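Long-range contacts in CyaB (Pseudomonas aeruginosa, PDB 3R5G), which is the catalytic domain of a membrane-bound class III adenylyl cyclase and probably converts ATP to cyclic AMP: residues Ala74-Val79 with Leu163-Ile168; Ile86-Lys90 with Val190-Asp196. One frame throughout, in Å; residues are numbered along the deposited sequence.

Contact 1 of 2, residues Ala74-Val79 with Leu163-Ile168; sequences AKKDAV and LIKDVI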
loop_
_atom_site.group_PDB
_atom_site.type_symbol
_atom_site.label_atom_id
_atom_site.label_comp_id
_atom_site.label_asym_id
_atom_site.label_seq_id
_atom_site.Cartn_x
_atom_site.Cartn_y
_atom_site.Cartn_z
ATOM N N ALA A 74 8.995 8.281 23.391
ATOM C CA ALA A 74 9.410 8.274 21.969
ATOM C C ALA A 74 10.629 7.370 21.837
ATOM O O ALA A 74 10.702 6.590 20.869
ATOM C CB ALA A 74 9.794 9.665 21.546
ATOM N N LYS A 75 11.565 7.421 22.778
ATOM C CA LYS A 75 12.811 6.626 22.621
ATOM C C LYS A 75 12.527 5.142 22.721
ATOM O O LYS A 75 12.954 4.364 21.856
ATOM C CB LYS A 75 13.779 7.041 23.699
ATOM C CG LYS A 75 14.945 6.229 23.817
ATOM C CD LYS A 75 16.137 6.967 24.515
ATOM C CE LYS A 75 17.333 6.049 24.452
ATOM N NZ LYS A 75 18.359 6.282 25.529
ATOM N N LYS A 76 11.837 4.684 23.757
ATOM C CA LYS A 76 11.528 3.257 23.841
ATOM C C LYS A 76 10.604 2.765 22.750
ATOM O O LYS A 76 10.758 1.642 22.302
ATOM C CB LYS A 76 10.916 2.844 25.232
ATOM C CG LYS A 76 11.962 2.876 26.305
ATOM C CD LYS A 76 11.247 2.384 27.660
ATOM C CE LYS A 76 12.046 2.703 28.885
ATOM N NZ LYS A 76 13.491 2.304 28.821
ATOM N N ASP A 77 9.735 3.616 22.238
ATOM C CA ASP A 77 8.869 3.195 21.135
ATOM C C ASP A 77 9.748 2.925 19.880
ATOM O O ASP A 77 9.524 1.961 19.169
ATOM C CB ASP A 77 7.757 4.235 20.788
ATOM C CG ASP A 77 6.692 4.408 21.862
ATOM O OD1 ASP A 77 6.523 3.541 22.724
ATOM O OD2 ASP A 77 6.011 5.420 21.811
ATOM N N ALA A 78 10.675 3.819 19.656
ATOM C CA ALA A 78 11.596 3.653 18.492
ATOM C C ALA A 78 12.522 2.475 18.693
ATOM O O ALA A 78 12.715 1.695 17.721
ATOM C CB ALA A 78 12.413 4.935 18.305
ATOM N N VAL A 79 13.118 2.329 19.884
ATOM C CA VAL A 79 13.943 1.151 20.130
ATOM C C VAL A 79 13.098 -0.129 19.912
ATOM O O VAL A 79 13.586 -1.121 19.352
ATOM C CB VAL A 79 14.515 1.178 21.520
ATOM C CG1 VAL A 79 15.199 -0.134 21.909
ATOM C CG2 VAL A 79 15.542 2.331 21.543
ATOM N N LEU A 163 16.912 8.785 18.226
ATOM C CA LEU A 163 16.323 8.135 19.339
ATOM C C LEU A 163 16.976 6.847 19.772
ATOM O O LEU A 163 17.007 6.549 20.969
ATOM C CB LEU A 163 14.823 7.886 19.093
ATOM C CG LEU A 163 14.035 9.196 19.009
ATOM C CD1 LEU A 163 12.665 8.937 18.478
ATOM C CD2 LEU A 163 13.946 9.853 20.424
ATOM N N ILE A 164 17.559 6.083 18.825
ATOM C CA ILE A 164 17.992 4.729 19.124
ATOM C C ILE A 164 19.552 4.645 19.214
ATOM O O ILE A 164 20.029 3.604 19.614
ATOM C CB ILE A 164 17.516 3.661 18.171
ATOM C CG1 ILE A 164 18.228 3.810 16.794
ATOM C CG2 ILE A 164 15.985 3.732 17.962
ATOM C CD1 ILE A 164 17.812 2.830 15.779
ATOM N N LYS A 165 20.237 5.745 18.829
ATOM C CA LYS A 165 21.710 5.586 18.564
ATOM C C LYS A 165 22.548 5.106 19.720
ATOM O O LYS A 165 23.581 4.521 19.444
ATOM C CB LYS A 165 22.313 6.859 17.963
ATOM C CG LYS A 165 22.212 8.044 18.984
ATOM C CD LYS A 165 22.617 9.384 18.388
ATOM C CE LYS A 165 22.274 10.443 19.432
ATOM N NZ LYS A 165 22.549 11.803 18.985
ATOM N N ASP A 166 22.170 5.341 20.970
ATOM C CA ASP A 166 22.987 4.866 22.083
ATOM C C ASP A 166 22.830 3.400 22.351
ATOM O O ASP A 166 23.654 2.846 23.033
ATOM C CB ASP A 166 22.589 5.660 23.329
ATOM C CG ASP A 166 21.043 5.817 23.488
ATOM O OD1 ASP A 166 20.186 6.017 22.500
ATOM O OD2 ASP A 166 20.660 5.873 24.701
ATOM N N VAL A 167 21.780 2.758 21.821
ATOM C CA VAL A 167 21.529 1.364 22.108
ATOM C C VAL A 167 21.455 0.426 20.876
ATOM O O VAL A 167 21.526 -0.763 21.045
ATOM C CB VAL A 167 20.368 1.187 23.052
ATOM C CG1 VAL A 167 20.449 2.222 24.212
ATOM C CG2 VAL A 167 19.121 1.423 22.358
ATOM N N ILE A 168 21.292 0.973 19.679
ATOM C CA ILE A 168 21.263 0.153 18.502
ATOM C C ILE A 168 22.323 0.677 17.538
ATOM O O ILE A 168 22.448 1.848 17.253
ATOM C CB ILE A 168 19.853 0.198 17.805
ATOM C CG1 ILE A 168 18.875 -0.551 18.740
ATOM C CG2 ILE A 168 19.933 -0.374 16.361
ATOM C CD1 ILE A 168 17.394 -0.563 18.237
#

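Contact 2 of 2, residues Ile86-Lys90 with Val190-Asp196; sequences IAMRK and VVDSRRD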
loop_
_atom_site.group_PDB
_atom_site.type_symbol
_atom_site.label_atom_id
_atom_site.label_comp_id
_atom_site.label_asym_id
_atom_site.label_seq_id
_atom_site.Cartn_x
_atom_site.Cartn_y
_atom_site.Cartn_z
ATOM N N ILE A 86 14.910 -6.067 13.770
ATOM C CA ILE A 86 16.092 -6.916 13.908
ATOM C C ILE A 86 15.668 -8.384 14.107
ATOM O O ILE A 86 16.185 -9.324 13.475
ATOM C CB ILE A 86 17.000 -6.455 14.979
ATOM C CG1 ILE A 86 17.711 -5.135 14.537
ATOM C CG2 ILE A 86 18.018 -7.564 15.405
ATOM C CD1 ILE A 86 18.351 -4.367 15.711
ATOM N N ALA A 87 14.671 -8.530 15.020
ATOM C CA ALA A 87 14.183 -9.828 15.292
ATOM C C ALA A 87 13.503 -10.504 14.139
ATOM O O ALA A 87 13.609 -11.744 13.948
ATOM C CB ALA A 87 13.218 -9.720 16.525
ATOM N N MET A 88 12.716 -9.782 13.325
ATOM C CA MET A 88 12.082 -10.322 12.157
ATOM C C MET A 88 13.122 -10.750 11.148
ATOM O O MET A 88 12.932 -11.793 10.515
ATOM C CB MET A 88 11.136 -9.282 11.545
ATOM C CG MET A 88 9.908 -8.991 12.431
ATOM S SD MET A 88 8.967 -7.638 11.708
ATOM C CE MET A 88 7.398 -7.876 12.565
ATOM N N ARG A 89 14.158 -9.938 10.965
ATOM C CA ARG A 89 15.203 -10.310 9.978
ATOM C C ARG A 89 15.891 -11.596 10.447
ATOM O O ARG A 89 16.209 -12.470 9.555
ATOM C CB ARG A 89 16.156 -9.125 9.874
ATOM C CG ARG A 89 17.306 -9.408 8.922
ATOM C CD ARG A 89 18.065 -8.167 8.489
ATOM N NE ARG A 89 18.712 -7.596 9.668
ATOM C CZ ARG A 89 19.348 -6.389 9.654
ATOM N NH1 ARG A 89 19.386 -5.719 8.467
ATOM N NH2 ARG A 89 19.934 -5.889 10.718
ATOM N N LYS A 90 16.118 -11.758 11.772
ATOM C CA LYS A 90 16.710 -13.023 12.245
ATOM C C LYS A 90 15.749 -14.154 12.022
ATOM O O LYS A 90 16.166 -15.254 11.625
ATOM C CB LYS A 90 17.081 -12.960 13.714
ATOM C CG LYS A 90 18.201 -12.070 14.093
ATOM C CD LYS A 90 18.393 -12.009 15.567
ATOM C CE LYS A 90 19.518 -11.021 15.901
ATOM N NZ LYS A 90 19.651 -10.736 17.325
ATOM N N VAL A 190 20.497 -0.369 9.901
ATOM C CA VAL A 190 20.598 -0.919 11.228
ATOM C C VAL A 190 21.356 -2.235 11.173
ATOM O O VAL A 190 21.108 -3.092 10.295
ATOM C CB VAL A 190 19.120 -1.172 11.750
ATOM C CG1 VAL A 190 19.225 -1.933 13.067
ATOM C CG2 VAL A 190 18.482 0.103 12.062
ATOM N N VAL A 191 22.351 -2.335 12.052
ATOM C CA VAL A 191 23.299 -3.452 12.037
ATOM C C VAL A 191 23.147 -4.204 13.377
ATOM O O VAL A 191 23.093 -3.602 14.439
ATOM C CB VAL A 191 24.730 -2.912 11.914
ATOM C CG1 VAL A 191 25.781 -3.999 12.052
ATOM C CG2 VAL A 191 24.857 -2.235 10.582
ATOM N N ASP A 192 23.039 -5.505 13.300
ATOM C CA ASP A 192 22.847 -6.283 14.517
ATOM C C ASP A 192 24.062 -6.217 15.337
ATOM O O ASP A 192 25.215 -6.175 14.828
ATOM C CB ASP A 192 22.709 -7.733 14.076
ATOM C CG ASP A 192 21.327 -8.005 13.458
ATOM O OD1 ASP A 192 20.560 -7.052 13.213
ATOM O OD2 ASP A 192 20.984 -9.199 13.266
ATOM N N SER A 193 23.920 -6.206 16.633
ATOM C CA SER A 193 25.059 -6.138 17.532
ATOM C C SER A 193 24.773 -6.854 18.827
ATOM O O SER A 193 23.619 -7.445 19.013
ATOM C CB SER A 193 25.518 -4.674 17.802
ATOM O OG SER A 193 24.550 -3.865 18.490
ATOM N N ARG A 194 25.791 -6.799 19.720
ATOM C CA ARG A 194 25.718 -7.757 20.814
ATOM C C ARG A 194 24.540 -7.426 21.714
ATOM O O ARG A 194 23.933 -8.376 22.247
ATOM C CB ARG A 194 27.064 -7.922 21.637
ATOM C CG ARG A 194 28.001 -9.130 21.146
ATOM C CD ARG A 194 28.822 -8.649 19.939
ATOM N NE ARG A 194 28.706 -7.203 20.048
ATOM C CZ ARG A 194 28.502 -6.317 19.075
ATOM N NH1 ARG A 194 28.365 -5.044 19.435
ATOM N NH2 ARG A 194 28.440 -6.664 17.783
ATOM N N ARG A 195 24.160 -6.171 21.855
ATOM C CA ARG A 195 23.222 -5.776 22.904
ATOM C C ARG A 195 21.792 -5.753 22.382
ATOM O O ARG A 195 20.926 -5.243 23.084
ATOM C CB ARG A 195 23.543 -4.430 23.476
ATOM C CG ARG A 195 25.024 -4.364 23.868
ATOM C CD ARG A 195 25.062 -4.752 25.254
ATOM N NE ARG A 195 24.328 -3.768 26.051
ATOM C CZ ARG A 195 23.635 -4.017 27.164
ATOM N NH1 ARG A 195 23.442 -5.282 27.670
ATOM N NH2 ARG A 195 23.028 -3.007 27.768
ATOM N N ASP A 196 21.517 -6.402 21.270
ATOM C CA ASP A 196 20.142 -6.336 20.794
ATOM C C ASP A 196 19.095 -6.934 21.718
ATOM O O ASP A 196 19.347 -7.959 22.326
ATOM C CB ASP A 196 19.997 -6.806 19.404
ATOM C CG ASP A 196 20.721 -5.815 18.421
ATOM O OD1 ASP A 196 20.685 -4.521 18.580
ATOM O OD2 ASP A 196 21.123 -6.359 17.426
HETATM O O HOH W 1 18.678 -9.120 12.156
HETATM O O HOH W 2 20.394 -3.025 7.682
HETATM O O HOH W 3 21.505 -9.000 17.272
#

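Contact 1 of 2, residues Ala74-Val79 with Leu163-Ile168
Leu163 turns its side chain into the first turns of helix 74-100. Its CD1 lies 3.9 Å from Ala74 O and also reaches the methyl of Ala78, while CD2 rests against the backbone of Lys75. Alanine suits positions 74 and 78, one turn apart, because its small side chain leaves room for a branched leucine to come close; Ala78 CB is 3.9 Å from Leu163 CB. Lys75 runs outward over Leu163, its CG 3.5 Å from Leu163 O. With CG anti to the backbone N (chi1 171°) and the chain extended beyond it, the ammonium reaches Asp166 from the opposite direction. Lys75 NZ and Asp166 OD2 form a salt bridge on the exposed side, where a long stem with a charged end fits; the modelled 2.5 Å is shorter than usual and its exact length doubtful. Val79 fills the other end: its CG2 touches Ile164 CG2 at 3.9 Å and Val167 CG2 at 3.8 Å, the two valines crossing at nearly a right angle. The side chains of Ile164 and Ile168 also touch Val82, on the next turn of helix 74-100. Ala74 and Ala78 meet both strand 6-18, at Lys9 and Thr11, and the end of helix 158-164.

Contact 2 of 2, residues Ile86-Lys90 with Val190-Asp196
Val190 O takes a hydrogen bond from Arg89 NH2 at 3.1 Å and a second from water 2, which in turn accepts from Arg89 NH1. The NH2 bond is nearly straight (170°) but arrives from above the carbonyl plane. Arg89 NH2 also donates to Asp192 OD1, 2.8 Å away, in a salt bridge. Both acceptors lie at the edge of the guanidinium, near its plane, whereas the carboxylate is turned 58° from that plane and is met from above. Water 1 completes the network: it accepts from Arg89 NE and donates to Ile86 O and Asp192 OD2, the latter at 2.6 Å. Arginine suits this place because its planar group offers donors in several directions; a bend at chi3 (65°) brings that group round to the strand end, and NH1 has a further partner in Gly152 O. This is the class III cyclase catalytic domain, an alpha/beta fold in which helix 74-100 packs against the sheet, here where the chain leaves strand 185-190, antiparallel to strands 154-157 and 170-176; Ile154 touches Ile86, Arg89 and Val190. Ile86 supplies the apolar part: CD1 meets Val190 CG1 at 3.7 Å, and CG2 lies alongside the Asp192 carboxylate. Lys90 passes Asp192 with its methylene CE 3.5 Å from OD2, then reaches water 3, which bridges its NZ to Asp196 OD2. Asp196 OD2 also accepts from Ser193 N at 2.9 Å, adding to the backbone bond from Asp196 N to Ser193 O across the type I turn, and Asp196 OD1 lies 3.7 Å from Ile86 CD1.

After strand 6-18, two helices and the hairpin 53-66, helix 74-100 supplies the first segment of both contacts: 74-79 at its start and 86-90 about three turns further on, centre to centre. The chain then builds strands 109-116, 118-124 and 129-135, helix 137-148 and strand 154-157. Contact 1 closes the first loop when 163-168, at the end of helix 158-164, returns to the start of helix 74-100. Strands 170-176 and 185-190 follow before 190-196 closes contact 2. The segments alternate, so the two loops cross rather than nest. Ile168 CG2 packs on Val190 CG1, linking the second segments of the two contacts, and both segments are tied to helix 74-100.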